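Local coordinates for protein RNA-dependent RNA polymerase (Farallon virus, PDB 6DX5) that acts, through this viral OTU cysteine protease domain, as a deubiquitinase, while the whole nairovirus L protein probably serves as an RNA-directed RNA polymerase, at residues V145-K150 and V169-H174. Residues are numbered along the deposited sequence; the frame is centred on the assembly and turned at random.
Sequences VNTDMK and VRCGAH
Where V145 leaves strand 140-145 beside C171 on the parallel strand 166-171, the mixed sheet of this OTU domain shows how two neighbouring strands part into separate turns. The one direct hydrogen bond between these two segments runs from V145 N to R170 O, 3.0 Å long and nearly straight at 166°. Beyond it a water bridges the strands: it donates to V145 O (2.7 Å) and accepts from G172 N at 2.9 Å, with a weak bond to R170 O.

The valines meet on one side of the sheet. V169 CG2, anti to its own backbone N, lies against both methyls of V145, 3.6 Å from V145 CG2. M149, its chain bent at chi2 and chi3, brings CE within 4.1 Å of the same V169 CG2. I22 touches V145 and M149, while R28 of strand 26-29 touches M149 and V169. C171 SG approaches N146 O at 3.8 Å, beside the type I turn N146–M149; an Asx turn overlaps it, D148 OD1 accepting from K150 N. The other strand ends in a type II' turn, C171–H174, with G172 at positive phi.

Buried valine methyls thus supply apolar contact while one backbone bond and one bridging water give V145 N, V145 O and G172 N partners where the strands part.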
# COMPACT_ATOMS: atom_id res chain seq x y z
N VAL A 145 10.94 7.32 4.07
CA VAL A 145 11.52 8.17 5.09
C VAL A 145 10.92 9.56 5.03
O VAL A 145 10.33 9.98 4.03
CB VAL A 145 13.03 8.25 4.92
CG1 VAL A 145 13.63 6.85 4.99
CG2 VAL A 145 13.33 8.98 3.59
N ASN A 146 11.07 10.30 6.14
CA ASN A 146 10.65 11.69 6.10
C ASN A 146 11.84 12.49 5.61
O ASN A 146 12.84 11.94 5.14
CB ASN A 146 10.11 12.14 7.46
CG ASN A 146 11.10 11.94 8.53
OD1 ASN A 146 12.23 11.57 8.25
ND2 ASN A 146 10.70 12.18 9.78
N THR A 147 11.75 13.81 5.70
CA THR A 147 12.75 14.61 4.99
C THR A 147 14.09 14.66 5.72
O THR A 147 15.08 15.02 5.08
CB THR A 147 12.19 16.01 4.75
OG1 THR A 147 11.80 16.58 6.02
CG2 THR A 147 10.92 15.92 3.84
N ASP A 148 14.14 14.29 7.00
CA ASP A 148 15.38 14.10 7.75
C ASP A 148 15.86 12.63 7.78
O ASP A 148 16.66 12.26 8.65
CB ASP A 148 15.20 14.62 9.17
CG ASP A 148 14.08 13.90 9.94
OD1 ASP A 148 13.81 12.72 9.65
OD2 ASP A 148 13.48 14.50 10.86
N MET A 149 15.37 11.78 6.87
CA MET A 149 15.84 10.41 6.66
C MET A 149 15.53 9.45 7.82
O MET A 149 16.09 8.36 7.88
CB MET A 149 17.34 10.38 6.32
CG MET A 149 17.68 10.96 4.94
SD MET A 149 17.25 9.92 3.48
CE MET A 149 18.34 8.53 3.64
N LYS A 150 14.63 9.81 8.74
CA LYS A 150 14.07 8.87 9.72
C LYS A 150 12.98 8.04 9.07
O LYS A 150 12.13 8.58 8.34
CB LYS A 150 13.44 9.59 10.93
CG LYS A 150 14.31 10.51 11.77
CD LYS A 150 15.70 10.01 11.99
CE LYS A 150 16.61 10.63 11.01
NZ LYS A 150 17.90 10.00 10.76
N VAL A 169 15.59 3.88 -0.92
CA VAL A 169 14.93 4.82 -0.02
C VAL A 169 13.95 5.62 -0.86
O VAL A 169 14.22 5.94 -2.02
CB VAL A 169 15.93 5.74 0.69
CG1 VAL A 169 16.76 6.55 -0.32
CG2 VAL A 169 15.24 6.70 1.64
N ARG A 170 12.81 5.96 -0.27
CA ARG A 170 11.78 6.71 -0.96
C ARG A 170 11.40 7.89 -0.10
O ARG A 170 10.96 7.71 1.05
CB ARG A 170 10.53 5.86 -1.21
CG ARG A 170 9.45 6.65 -1.96
CD ARG A 170 8.13 5.92 -2.01
NE ARG A 170 7.32 6.50 -3.09
CZ ARG A 170 6.21 5.96 -3.59
NH1 ARG A 170 5.73 4.81 -3.09
NH2 ARG A 170 5.59 6.57 -4.59
N CYS A 171 11.51 9.10 -0.66
CA CYS A 171 11.15 10.32 0.07
C CYS A 171 10.10 11.04 -0.77
O CYS A 171 10.42 11.59 -1.83
CB CYS A 171 12.37 11.21 0.32
SG CYS A 171 11.96 12.59 1.51
N GLY A 172 8.83 10.98 -0.34
CA GLY A 172 7.71 11.36 -1.19
C GLY A 172 7.66 10.61 -2.53
O GLY A 172 7.51 9.37 -2.61
N ALA A 173 7.73 11.36 -3.61
CA ALA A 173 7.70 10.74 -4.93
C ALA A 173 9.08 10.25 -5.37
O ALA A 173 9.16 9.52 -6.35
CB ALA A 173 7.18 11.72 -5.98
N HIS A 174 10.16 10.59 -4.65
CA HIS A 174 11.49 10.36 -5.19
C HIS A 174 12.15 9.12 -4.58
O HIS A 174 12.15 8.93 -3.37
CB HIS A 174 12.39 11.60 -4.97
CG HIS A 174 13.72 11.44 -5.63
ND1 HIS A 174 13.86 11.38 -6.99
CD2 HIS A 174 14.94 11.15 -5.11
CE1 HIS A 174 15.14 11.14 -7.30
NE2 HIS A 174 15.81 10.99 -6.17
O HOH W 1 8.44 9.59 2.21